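PDB 3V5C: mandelate racemase/muconate lactonizing protein from Paenibacillus sp., which probably catalyses the dehydration of galacturonate, as a magnesium-dependent lyase of the enolase superfamily. Local coordinates for residues A[24-29]-A[39-44]; A[135-140]-A[171-176]; A[189-194]-A[222-227]. The protein carries 1 engineered substitution. All coordinates share one frame; numbering follows the deposited sequence. Where two conformers were deposited one is given.

Contact 1 (A[24-29]-A[39-44]); sequences GERARS and HGKSCT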
ATOM      1  N   GLY A  24      -4.647  -2.930  16.796  1.00 12.30           N
ATOM      2  CA  GLY A  24      -5.359  -4.137  16.439  1.00 14.09           C
ATOM      3  C   GLY A  24      -4.385  -5.261  16.164  1.00 11.06           C
ATOM      4  O   GLY A  24      -3.259  -5.255  16.667  1.00 14.05           O
ATOM      5  N   GLU A  25      -4.791  -6.187  15.303  1.00 11.48           N
ATOM      6  CA  GLU A  25      -3.971  -7.362  15.044  1.00 11.14           C
ATOM      7  C   GLU A  25      -4.202  -7.856  13.636  1.00  9.58           C
ATOM      8  O   GLU A  25      -5.318  -7.742  13.115  1.00 13.58           O
ATOM      9  CB  GLU A  25      -4.348  -8.498  16.008  1.00 17.82           C
ATOM     10  CG  GLU A  25      -3.968  -8.281  17.467  1.00 25.09           C
ATOM     11  CD  GLU A  25      -4.013  -9.578  18.267  1.00 34.25           C
ATOM     12  OE1 GLU A  25      -4.510 -10.593  17.730  1.00 31.76           O
ATOM     13  OE2 GLU A  25      -3.543  -9.589  19.427  1.00 38.14           O
ATOM     14  N   ARG A  26      -3.172  -8.449  13.027  1.00 11.66           N
ATOM     15  CA  ARG A  26      -3.394  -9.126  11.757  1.00 10.46           C
ATOM     16  C   ARG A  26      -3.893 -10.559  12.002  1.00  8.09           C
ATOM     17  O   ARG A  26      -3.732 -11.107  13.096  1.00 13.77           O
ATOM     18  CB  ARG A  26      -2.183  -9.067  10.810  1.00 20.24           C
ATOM     19  CG  ARG A  26      -0.844  -9.415  11.418  1.00 15.32           C
ATOM     20  CD  ARG A  26       0.273  -9.461  10.332  1.00 15.11           C
ATOM     21  NE  ARG A  26       0.617  -8.148   9.767  1.00 14.49           N
ATOM     22  CZ  ARG A  26       1.510  -7.324  10.299  1.00 14.56           C
ATOM     23  NH1 ARG A  26       2.148  -7.662  11.413  1.00 16.33           N
ATOM     24  NH2 ARG A  26       1.761  -6.140   9.731  1.00 14.42           N
ATOM     25  N   ALA A  27      -4.501 -11.126  10.977  1.00 11.53           N
ATOM     26  CA  ALA A  27      -5.172 -12.414  11.131  1.00 13.09           C
ATOM     27  C   ALA A  27      -4.170 -13.531  11.403  1.00 13.83           C
ATOM     28  O   ALA A  27      -4.491 -14.497  12.103  1.00 16.12           O
ATOM     29  CB  ALA A  27      -6.007 -12.729   9.909  1.00 13.99           C
ATOM     30  N   ARG A  28      -2.977 -13.418  10.830  1.00 11.45           N
ATOM     31  CA  ARG A  28      -1.950 -14.423  11.050  1.00 12.24           C
ATOM     32  C   ARG A  28      -0.634 -13.700  11.319  1.00 11.95           C
ATOM     33  O   ARG A  28      -0.300 -12.720  10.646  1.00 10.94           O
ATOM     34  CB  ARG A  28      -1.845 -15.347   9.835  1.00 12.77           C
ATOM     35  CG  ARG A  28      -0.812 -16.489   9.977  1.00 14.50           C
ATOM     36  CD  ARG A  28      -0.699 -17.285   8.674  1.00 13.27           C
ATOM     37  NE  ARG A  28      -0.063 -16.477   7.630  1.00 11.23           N
ATOM     38  CZ  ARG A  28      -0.633 -16.122   6.487  1.00 13.65           C
ATOM     39  NH1 ARG A  28      -1.874 -16.511   6.189  1.00 15.40           N
ATOM     40  NH2 ARG A  28       0.047 -15.367   5.631  1.00 11.15           N
ATOM     41  N   SER A  29       0.100 -14.148  12.335  1.00 11.85           N
ATOM     42  CA  SER A  29       1.386 -13.538  12.662  1.00 13.42           C
ATOM     43  C   SER A  29       2.358 -13.582  11.479  1.00 13.09           C
ATOM     44  O   SER A  29       2.499 -14.607  10.813  1.00 13.55           O
ATOM     45  CB  SER A  29       1.994 -14.230  13.888  1.00 13.56           C
ATOM     46  OG  SER A  29       3.189 -13.586  14.281  1.00 14.29           O
ATOM     47  N   HIS A  39       7.805  -9.988  12.312  1.00 12.39           N
ATOM     48  CA  HIS A  39       7.023  -8.763  12.344  1.00 12.89           C
ATOM     49  C   HIS A  39       5.887  -8.874  13.354  1.00 15.83           C
ATOM     50  O   HIS A  39       5.479  -7.873  13.949  1.00 18.77           O
ATOM     51  CB  HIS A  39       6.467  -8.462  10.956  1.00 14.30           C
ATOM     52  CG  HIS A  39       7.501  -7.991   9.988  1.00 15.42           C
ATOM     53  ND1 HIS A  39       8.495  -8.813   9.498  1.00 12.90           N
ATOM     54  CD2 HIS A  39       7.712  -6.771   9.438  1.00 15.62           C
ATOM     55  CE1 HIS A  39       9.265  -8.119   8.677  1.00 14.81           C
ATOM     56  NE2 HIS A  39       8.812  -6.879   8.626  1.00 18.41           N
ATOM     57  N   GLY A  40       5.384 -10.091  13.551  1.00 13.61           N
ATOM     58  CA  GLY A  40       4.397 -10.353  14.579  1.00 17.82           C
ATOM     59  C   GLY A  40       2.961 -10.124  14.148  1.00 14.97           C
ATOM     60  O   GLY A  40       2.629 -10.131  12.945  1.00 12.54           O
ATOM     61  N   LYS A  41       2.108  -9.924  15.143  1.00 14.74           N
ATOM     62  CA  LYS A  41       0.671  -9.857  14.925  1.00 12.46           C
ATOM     63  C   LYS A  41       0.120  -8.473  15.243  1.00 13.27           C
ATOM     64  O   LYS A  41      -0.909  -8.084  14.724  1.00 14.69           O
ATOM     65  CB  LYS A  41      -0.015 -10.876  15.827  1.00 20.59           C
ATOM     66  CG  LYS A  41      -1.140 -11.646  15.198  1.00 22.26           C
ATOM     67  CD  LYS A  41      -1.736 -12.592  16.226  1.00 25.43           C
ATOM     68  CE  LYS A  41      -3.234 -12.728  16.049  1.00 30.67           C
ATOM     69  NZ  LYS A  41      -3.563 -13.425  14.788  1.00 26.59           N
ATOM     70  N   SER A  42       0.804  -7.734  16.104  1.00 14.16           N
ATOM     71  CA  SER A  42       0.251  -6.467  16.579  1.00 14.73           C
ATOM     72  C   SER A  42       0.359  -5.389  15.502  1.00 15.15           C
ATOM     73  O   SER A  42       1.371  -5.286  14.820  1.00 15.59           O
ATOM     74  CB  SER A  42       0.941  -6.048  17.880  1.00 22.36           C
ATOM     75  OG  SER A  42       0.441  -4.808  18.347  1.00 31.68           O
ATOM     76  N   CYS A  43      -0.701  -4.605  15.344  1.00 13.48           N
ATOM     77  CA  CYS A  43      -0.744  -3.543  14.335  1.00 14.24           C
ATOM     78  C   CYS A  43      -1.229  -2.268  14.984  1.00 13.67           C
ATOM     79  O   CYS A  43      -2.037  -2.312  15.913  1.00 14.52           O
ATOM     80  CB  CYS A  43      -1.697  -3.901  13.180  1.00 12.28           C
ATOM     81  SG  CYS A  43      -1.247  -5.371  12.265  1.00 15.77           S
ATOM     82  N   THR A  44      -0.736  -1.132  14.498  1.00 11.88           N
ATOM     83  CA  THR A  44      -1.281   0.145  14.928  1.00 12.51           C
ATOM     84  C   THR A  44      -1.539   1.043  13.742  1.00 10.39           C
ATOM     85  O   THR A  44      -0.984   0.834  12.652  1.00 13.68           O
ATOM     86  CB  THR A  44      -0.356   0.887  15.906  1.00 19.62           C
ATOM     87  OG1 THR A  44       0.894   1.175  15.265  1.00 18.73           O
ATOM     88  CG2 THR A  44      -0.109   0.048  17.140  1.00 19.09           C
TER
HETATM   89  O   HOH W   1      -2.185  -5.550  19.308  1.00 31.05           O
HETATM   90  O   HOH W   2       2.281  -4.046  12.274  1.00 25.68           O
HETATM   91  O   HOH W   3       3.468  -6.056  13.587  1.00 31.09           O

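Contact 2 (A[135-140]-A[171-176]); sequences LYFDDL and VGRGGR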
ATOM      1  N   LEU A 135       2.703 -13.408   2.936  1.00 11.62           N
ATOM      2  CA  LEU A 135       3.499 -14.640   2.872  1.00  9.77           C
ATOM      3  C   LEU A 135       4.976 -14.394   3.239  1.00 10.25           C
ATOM      4  O   LEU A 135       5.843 -14.364   2.376  1.00 12.83           O
ATOM      5  CB  LEU A 135       3.329 -15.293   1.498  1.00 10.61           C
ATOM      6  CG  LEU A 135       1.892 -15.684   1.145  1.00 10.84           C
ATOM      7  CD1 LEU A 135       1.779 -16.217  -0.298  1.00 13.97           C
ATOM      8  CD2 LEU A 135       1.372 -16.707   2.131  1.00 14.74           C
ATOM      9  N   TYR A 136       5.220 -14.185   4.534  1.00 10.62           N
ATOM     10  CA  TYR A 136       6.538 -13.934   5.101  1.00 10.06           C
ATOM     11  C   TYR A 136       7.340 -15.236   5.284  1.00 11.32           C
ATOM     12  O   TYR A 136       6.921 -16.282   4.787  1.00 12.39           O
ATOM     13  CB  TYR A 136       6.406 -13.116   6.408  1.00  8.70           C
ATOM     14  CG  TYR A 136       6.229 -11.634   6.097  1.00 11.59           C
ATOM     15  CD1 TYR A 136       5.128 -11.190   5.367  1.00 14.27           C
ATOM     16  CD2 TYR A 136       7.187 -10.702   6.480  1.00 13.69           C
ATOM     17  CE1 TYR A 136       4.983  -9.850   5.028  1.00 14.30           C
ATOM     18  CE2 TYR A 136       7.043  -9.357   6.145  1.00 13.06           C
ATOM     19  CZ  TYR A 136       5.941  -8.949   5.428  1.00 13.61           C
ATOM     20  OH  TYR A 136       5.823  -7.616   5.090  1.00 13.49           O
ATOM     21  N   PHE A 137       8.494 -15.164   5.946  1.00 11.86           N
ATOM     22  CA  PHE A 137       9.345 -16.340   6.147  1.00 11.81           C
ATOM     23  C   PHE A 137       8.807 -17.161   7.309  1.00 15.58           C
ATOM     24  O   PHE A 137       9.489 -17.355   8.325  1.00 14.16           O
ATOM     25  CB  PHE A 137      10.776 -15.935   6.491  1.00 12.05           C
ATOM     26  CG  PHE A 137      11.540 -15.248   5.373  1.00 11.87           C
ATOM     27  CD1 PHE A 137      11.041 -15.151   4.065  1.00 10.46           C
ATOM     28  CD2 PHE A 137      12.806 -14.748   5.635  1.00 14.27           C
ATOM     29  CE1 PHE A 137      11.799 -14.507   3.057  1.00 11.82           C
ATOM     30  CE2 PHE A 137      13.559 -14.124   4.644  1.00  9.64           C
ATOM     31  CZ  PHE A 137      13.065 -14.007   3.360  1.00  9.00           C
ATOM     32  N   ASP A 138       7.587 -17.654   7.156  1.00 11.30           N
ATOM     33  CA  ASP A 138       6.873 -18.276   8.265  1.00 11.43           C
ATOM     34  C   ASP A 138       7.281 -19.730   8.470  1.00 15.97           C
ATOM     35  O   ASP A 138       6.731 -20.433   9.336  1.00 16.19           O
ATOM     36  CB  ASP A 138       5.384 -18.171   7.993  1.00 11.75           C
ATOM     37  CG  ASP A 138       4.937 -16.723   7.861  1.00 10.94           C
ATOM     38  OD1 ASP A 138       5.243 -15.934   8.788  1.00 11.97           O
ATOM     39  OD2 ASP A 138       4.290 -16.390   6.850  1.00 10.87           O
ATOM     40  N   ASP A 139       8.260 -20.143   7.676  1.00 13.51           N
ATOM     41  CA  ASP A 139       8.741 -21.520   7.604  1.00 12.92           C
ATOM     42  C   ASP A 139      10.104 -21.716   8.246  1.00 17.07           C
ATOM     43  O   ASP A 139      10.663 -22.807   8.144  1.00 15.58           O
ATOM     44  CB  ASP A 139       8.901 -21.889   6.139  1.00 12.42           C
ATOM     45  CG  ASP A 139       9.851 -20.944   5.417  1.00 14.67           C
ATOM     46  OD1 ASP A 139       9.535 -19.747   5.350  1.00 13.41           O
ATOM     47  OD2 ASP A 139      10.918 -21.387   4.949  1.00 16.55           O
ATOM     48  N   LEU A 140      10.667 -20.683   8.868  1.00 15.74           N
ATOM     49  CA  LEU A 140      12.072 -20.751   9.265  1.00 14.89           C
ATOM     50  C   LEU A 140      12.340 -21.732  10.410  1.00 17.51           C
ATOM     51  O   LEU A 140      13.478 -22.173  10.579  1.00 22.84           O
ATOM     52  CB  LEU A 140      12.623 -19.367   9.603  1.00 16.95           C
ATOM     53  CG  LEU A 140      12.755 -18.387   8.435  1.00 15.13           C
ATOM     54  CD1 LEU A 140      13.340 -17.090   8.945  1.00 19.68           C
ATOM     55  CD2 LEU A 140      13.639 -18.975   7.353  1.00 16.33           C
ATOM     56  N   VAL A 171      10.960 -13.561  -0.523  1.00  9.59           N
ATOM     57  CA  VAL A 171      12.115 -14.413  -0.785  1.00 10.37           C
ATOM     58  C   VAL A 171      13.370 -13.708  -0.246  1.00 11.48           C
ATOM     59  O   VAL A 171      13.278 -12.634   0.354  1.00 10.37           O
ATOM     60  CB  VAL A 171      12.238 -14.781  -2.285  1.00  9.80           C
ATOM     61  CG1 VAL A 171      10.985 -15.518  -2.753  1.00 11.71           C
ATOM     62  CG2 VAL A 171      12.476 -13.510  -3.136  1.00 10.08           C
ATOM     63  N   GLY A 172      14.539 -14.316  -0.426  1.00 11.63           N
ATOM     64  CA  GLY A 172      15.748 -13.800   0.194  1.00 11.00           C
ATOM     65  C   GLY A 172      16.171 -14.483   1.480  1.00 10.17           C
ATOM     66  O   GLY A 172      16.945 -13.928   2.278  1.00 11.53           O
ATOM     67  N   ARG A 173      15.670 -15.693   1.704  1.00 10.74           N
ATOM     68  CA  ARG A 173      15.946 -16.350   2.972  1.00 13.35           C
ATOM     69  C   ARG A 173      17.451 -16.504   3.239  1.00 10.68           C
ATOM     70  O   ARG A 173      17.887 -16.450   4.394  1.00 12.94           O
ATOM     71  CB  ARG A 173      15.265 -17.713   2.990  1.00  9.68           C
ATOM     72  CG  ARG A 173      13.768 -17.635   3.156  1.00  9.55           C
ATOM     73  CD  ARG A 173      13.154 -18.999   2.783  1.00 11.35           C
ATOM     74  NE  ARG A 173      11.751 -18.989   3.146  1.00 12.40           N
ATOM     75  CZ  ARG A 173      10.822 -18.336   2.459  1.00 11.54           C
ATOM     76  NH1 ARG A 173       9.566 -18.332   2.890  1.00 12.83           N
ATOM     77  NH2 ARG A 173      11.151 -17.688   1.342  1.00 12.52           N
ATOM     78  N   GLY A 174      18.239 -16.674   2.177  1.00 11.91           N
ATOM     79  CA  GLY A 174      19.677 -16.849   2.314  1.00 12.60           C
ATOM     80  C   GLY A 174      20.492 -15.573   2.533  1.00 13.06           C
ATOM     81  O   GLY A 174      21.691 -15.648   2.768  1.00 14.16           O
ATOM     82  N   GLY A 175      19.872 -14.396   2.465  1.00 14.87           N
ATOM     83  CA  GLY A 175      20.635 -13.176   2.668  1.00 11.97           C
ATOM     84  C   GLY A 175      21.064 -12.977   4.113  1.00 12.37           C
ATOM     85  O   GLY A 175      22.154 -12.485   4.403  1.00 12.72           O
ATOM     86  N   ARG A 176      20.189 -13.356   5.037  1.00 10.92           N
ATOM     87  CA  ARG A 176      20.460 -13.161   6.448  1.00 12.20           C
ATOM     88  C   ARG A 176      20.059 -14.368   7.306  1.00 14.42           C
ATOM     89  O   ARG A 176      20.856 -14.834   8.111  1.00 16.84           O
ATOM     90  CB  ARG A 176      19.738 -11.912   6.959  1.00 13.19           C
ATOM     91  CG  ARG A 176      19.925 -11.707   8.439  1.00 13.58           C
ATOM     92  CD  ARG A 176      19.329 -10.403   8.929  1.00 15.76           C
ATOM     93  NE  ARG A 176      19.664 -10.231  10.337  1.00 17.22           N
ATOM     94  CZ  ARG A 176      19.179  -9.283  11.132  1.00 17.63           C
ATOM     95  NH1 ARG A 176      18.309  -8.387  10.677  1.00 16.51           N
ATOM     96  NH2 ARG A 176      19.573  -9.235  12.397  1.00 19.21           N
TER
HETATM   97  O   HOH W   4       7.651 -16.614   1.721  1.00 10.25           O

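Contact 3 (A[189-194]-A[222-227]); sequences AIVRGI and AALSDV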
ATOM      1  N   ALA A 189      11.685 -23.333  -4.097  1.00 12.41           N
ATOM      2  CA  ALA A 189      10.723 -24.388  -3.803  1.00 12.51           C
ATOM      3  C   ALA A 189       9.416 -23.796  -3.297  1.00 15.37           C
ATOM      4  O   ALA A 189       8.338 -24.262  -3.654  1.00 14.83           O
ATOM      5  CB  ALA A 189      11.288 -25.337  -2.762  1.00 13.01           C
ATOM      6  N   ILE A 190       9.517 -22.792  -2.433  1.00 10.25           N
ATOM      7  CA  ILE A 190       8.318 -22.144  -1.905  1.00 10.40           C
ATOM      8  C   ILE A 190       7.533 -21.432  -3.006  1.00 12.94           C
ATOM      9  O   ILE A 190       6.306 -21.531  -3.086  1.00 13.05           O
ATOM     10  CB  ILE A 190       8.672 -21.178  -0.755  1.00 12.26           C
ATOM     11  CG1 ILE A 190       9.094 -21.981   0.480  1.00 13.93           C
ATOM     12  CG2 ILE A 190       7.494 -20.251  -0.439  1.00 10.62           C
ATOM     13  CD1 ILE A 190       9.675 -21.162   1.612  1.00 14.71           C
ATOM     14  N   VAL A 191       8.229 -20.682  -3.845  1.00 11.11           N
ATOM     15  CA  VAL A 191       7.553 -20.012  -4.930  1.00 12.14           C
ATOM     16  C   VAL A 191       6.841 -21.003  -5.843  1.00 14.12           C
ATOM     17  O   VAL A 191       5.689 -20.805  -6.187  1.00 13.98           O
ATOM     18  CB  VAL A 191       8.495 -19.118  -5.712  1.00 10.81           C
ATOM     19  CG1 VAL A 191       7.742 -18.514  -6.900  1.00 13.80           C
ATOM     20  CG2 VAL A 191       9.035 -18.015  -4.791  1.00 15.11           C
ATOM     21  N   ARG A 192       7.522 -22.082  -6.209  0.63 14.28           N
ATOM     22  CA  ARG A 192       6.886 -23.126  -7.004  0.63 14.22           C
ATOM     23  C   ARG A 192       5.627 -23.641  -6.315  0.63 15.34           C
ATOM     24  O   ARG A 192       4.577 -23.784  -6.939  0.63 15.29           O
ATOM     25  CB  ARG A 192       7.834 -24.312  -7.197  0.63 15.31           C
ATOM     26  CG  ARG A 192       9.041 -24.052  -8.047  0.63 21.18           C
ATOM     27  CD  ARG A 192       9.739 -25.374  -8.384  0.63 25.61           C
ATOM     28  NE  ARG A 192      10.797 -25.186  -9.368  0.63 27.15           N
ATOM     29  CZ  ARG A 192      10.571 -24.924 -10.650  0.63 27.70           C
ATOM     30  NH1 ARG A 192       9.325 -24.827 -11.095  0.63 33.78           N
ATOM     31  NH2 ARG A 192      11.584 -24.762 -11.490  0.63 30.56           N
ATOM     32  N   GLY A 193       5.753 -23.935  -5.027  1.00 13.37           N
ATOM     33  CA  GLY A 193       4.649 -24.495  -4.260  1.00 16.71           C
ATOM     34  C   GLY A 193       3.430 -23.592  -4.264  1.00 18.18           C
ATOM     35  O   GLY A 193       2.303 -24.039  -4.446  1.00 15.56           O
ATOM     36  N   ILE A 194       3.647 -22.300  -4.056  1.00 14.44           N
ATOM     37  CA  ILE A 194       2.522 -21.371  -4.038  1.00 14.61           C
ATOM     38  C   ILE A 194       1.891 -21.213  -5.421  1.00 14.77           C
ATOM     39  O   ILE A 194       0.671 -21.138  -5.542  1.00 17.87           O
ATOM     40  CB  ILE A 194       2.934 -20.032  -3.417  1.00 13.94           C
ATOM     41  CG1 ILE A 194       3.182 -20.261  -1.923  1.00 16.95           C
ATOM     42  CG2 ILE A 194       1.838 -18.977  -3.637  1.00 16.06           C
ATOM     43  CD1 ILE A 194       4.051 -19.224  -1.268  1.00 20.30           C
ATOM     44  N   ALA A 222      15.870 -17.958 -13.343  1.00 14.12           N
ATOM     45  CA  ALA A 222      16.070 -19.068 -14.268  1.00 17.94           C
ATOM     46  C   ALA A 222      15.409 -20.322 -13.709  1.00 18.22           C
ATOM     47  O   ALA A 222      14.689 -21.015 -14.427  1.00 21.75           O
ATOM     48  CB  ALA A 222      17.555 -19.295 -14.543  1.00 17.20           C
ATOM     49  N   ALA A 223      15.634 -20.601 -12.426  1.00 15.64           N
ATOM     50  CA  ALA A 223      15.045 -21.785 -11.804  1.00 17.47           C
ATOM     51  C   ALA A 223      13.527 -21.747 -11.945  1.00 18.47           C
ATOM     52  O   ALA A 223      12.891 -22.785 -12.129  1.00 24.60           O
ATOM     53  CB  ALA A 223      15.458 -21.886 -10.343  1.00 18.05           C
ATOM     54  N   LEU A 224      12.957 -20.549 -11.901  1.00 17.07           N
ATOM     55  CA  LEU A 224      11.512 -20.366 -11.993  1.00 15.46           C
ATOM     56  C   LEU A 224      11.007 -20.076 -13.411  1.00 17.90           C
ATOM     57  O   LEU A 224       9.919 -19.544 -13.574  1.00 19.62           O
ATOM     58  CB  LEU A 224      11.031 -19.292 -11.014  1.00 17.00           C
ATOM     59  CG  LEU A 224      11.284 -19.594  -9.528  1.00 15.44           C
ATOM     60  CD1 LEU A 224      11.122 -18.349  -8.682  1.00 17.49           C
ATOM     61  CD2 LEU A 224      10.351 -20.701  -9.015  1.00 15.67           C
ATOM     62  N   SER A 225      11.794 -20.451 -14.419  1.00 23.22           N
ATOM     63  CA  SER A 225      11.420 -20.254 -15.825  1.00 28.23           C
ATOM     64  C   SER A 225      10.045 -20.828 -16.140  1.00 35.83           C
ATOM     65  O   SER A 225       9.251 -20.213 -16.859  1.00 34.64           O
ATOM     66  CB  SER A 225      12.440 -20.923 -16.744  1.00 23.43           C
ATOM     67  OG  SER A 225      13.674 -20.230 -16.721  1.00 40.29           O
ATOM     68  N   ASP A 226       9.779 -22.017 -15.606  1.00 25.64           N
ATOM     69  CA  ASP A 226       8.534 -22.725 -15.896  1.00 34.45           C
ATOM     70  C   ASP A 226       7.379 -22.193 -15.062  1.00 32.95           C
ATOM     71  O   ASP A 226       6.252 -22.668 -15.167  1.00 37.18           O
ATOM     72  CB  ASP A 226       8.693 -24.235 -15.682  1.00 33.80           C
ATOM     73  CG  ASP A 226       9.441 -24.581 -14.398  1.00 41.17           C
ATOM     74  OD1 ASP A 226       9.744 -23.672 -13.590  1.00 34.82           O
ATOM     75  OD2 ASP A 226       9.726 -25.784 -14.194  1.00 48.07           O
ATOM     76  N   VAL A 227       7.668 -21.203 -14.229  1.00 29.70           N
ATOM     77  CA  VAL A 227       6.658 -20.601 -13.385  1.00 21.17           C
ATOM     78  C   VAL A 227       6.369 -19.208 -13.902  1.00 27.10           C
ATOM     79  O   VAL A 227       7.286 -18.451 -14.201  1.00 22.65           O
ATOM     80  CB  VAL A 227       7.155 -20.478 -11.934  1.00 23.07           C
ATOM     81  CG1 VAL A 227       6.196 -19.647 -11.121  1.00 26.15           C
ATOM     82  CG2 VAL A 227       7.367 -21.850 -11.314  1.00 30.12           C
TER

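Contact 1 (A[24-29]-A[39-44])
Lys-41 and Arg-26 exchange two hydrogen bonds where the chain turns a corner on both strands, at Ala-27 and Arg-28 and at Lys-41. The backbone bond runs from Arg-26 N to Lys-41 O (2.9 Å). The return bond comes from the side chain: Lys-41 NZ reaches Arg-26 O at 2.9 Å, in the plane of that carbonyl. A bend at chi4 (68°) swings the ammonium to this oxygen. The Glu-25 side chain crosses that of Lys-41 obliquely, its OE1 3.0 Å from Lys-41 CE but 4.2 Å from Lys-41 NZ, so the opposite charges are close without forming a salt bridge.

Arg-26 has CG between its backbone N and carbonyl carbon (chi1 48°), near Lys-41 O, and its chain bends at chi3. Arg-26 NH1 donates to Gly-40 O at 2.9 Å; the acceptor lies near the guanidinium plane, whereas the donor stands above the carbonyl plane. A water accepts from the same NH1 and donates to His-39 O and Ser-42 O. Cys-43 covers one guanidinium face, its SG 3.9 Å above the Arg-26 plane and over the centre. Asp-338 adds a salt bridge to Arg-26 NE, so several bonds fix the rotation of this buried cation.

Gly-24 and Cys-43 form an antiparallel hydrogen-bonded pair, with Gly-24 N 2.8 Å from Cys-43 O. His-39 and Gly-40 face Ala-30 in a classic beta bulge. The contact belongs to the hairpin of strands 14-30 and 42-52, on whose first strand 340-342 also pairs, its Ile-340 and Ile-342 packing against Cys-43.

Contact 2 (A[135-140]-A[171-176])
The ring of Phe-137 and the guanidinium of Arg-173 overlap with their planes 39° apart, too tilted for a parallel stack. Over the centre of one ring face sits Arg-173 CG, 3.5 Å from the centroid of Phe-137 and 6° off the normal, a well-formed CH-pi contact. At the ring edge, Val-171 O comes within 3.3 Å of Phe-137 CZ. One guanidinium face is covered by Phe-137 CD1, while Asp-139 OD1 and a water lie at the guanidinium edge, in its plane. Both segments are loops at the C-terminal ends of neighbouring parallel strands, 126-135 and 167-170, of the beta/alpha barrel of the enolase fold; the side chain of Val-171 lies about 13 Å from the bound magnesium.

Arg-173 and Asp-139 meet tip to tip in a side-on salt bridge. A type I turn from Phe-137 to Leu-140 carries the aspartate. Arg-173 NE donates to both oxygens, using the syn lone pair of each, at 3.2 Å to Asp-139 OD1 and 3.1 Å to Asp-139 OD2. Arg-186 and Asp-187, from helix 180-198, extend the charge network by pairing with Asp-139 and Arg-173 respectively. An alanine in place of Arg-173 would probably leave Asp-139 OD1 without its NE and NH1 donors and OD2 without NE, strip the cover from the Phe-137 face and deprive Asp-187 of a charged mate.

Arg-173 NH1 makes the shortest of the three bonds, meeting Asp-139 OD1 at 2.8 Å from above the carboxylate plane, and also donates to the water that bonds to Leu-135 O.

Contact 3 (A[189-194]-A[222-227])
Apolar contacts form the inner part of this junction, where Leu-224 faces Val-191 and Arg-192 on helix 180-198. The Val-191 and Leu-224 side chains cross at about a right angle, with Val-191 CG1 3.8 Å from Leu-224 CD1. Leu-224 CD2 is shared between two helix residues, 3.7 Å from Arg-192 CG and 4.0 Å from Val-191 CG1. Val-191 also packs on Ile-169 of strand 167-170 and on Leu-229.

The charged interaction lies farther out, on the exposed side. In the conformer of Arg-192 described, one of two deposited, the guanidinium holds Asp-226 end-on, both terminal nitrogens converging on a single oxygen. Arg-192 NH1 is 2.8 Å and Arg-192 NH2 3.0 Å from Asp-226 OD1. The second bond uses the syn lone pair, while NH1 comes from above the carboxylate plane, the two planes being 88° apart. Because the arginine has a second conformer, this salt bridge may be held only part of the time.

Backbone and side-chain hydrogen bonds within segment 222-227 shape the chain that presents these groups. Ala-222 O accepts from both the N and the OG of Ser-225, the hydroxyl coming in the carbonyl plane, on a lone pair, at 2.6 Å from Ser-225 OG to Ala-222 O. Leu-224 is the first residue to leave helical geometry, and it opens a type I turn that ends at Val-227, closed by Val-227 N bonding to Leu-224 O at 2.9 Å.

Packing of one helix against the C-terminal end of the next, with strand 204-207 between them in sequence, is the arrangement of consecutive outer helices in a beta/alpha barrel, here that of the enolase C-terminal domain.

How the contacts relate
Contact 2 is buried, contact 3 partly so, and contact 1 lies near the surface on a different sheet. Backbone pairing, with the Arg-26 and Lys-41 side chains bonding to carbonyls, carries contact 1, as befits a hairpin; contacts 2 and 3 instead join parts of the barrel through side chains. Each of those two relies on an arginine-aspartate pair, enclosed and networked in contact 2, but peripheral and less certain in contact 3. Helix 180-198 connects them: Ile-190 packs on Arg-173 and Asp-139, and Val-191 on Val-171. Contact 1 reaches the barrel partly through His-39, whose ring meets Tyr-136 edge-to-face, whereas contacts 1 and 3 do not touch, their nearest atoms being about 9 Å apart.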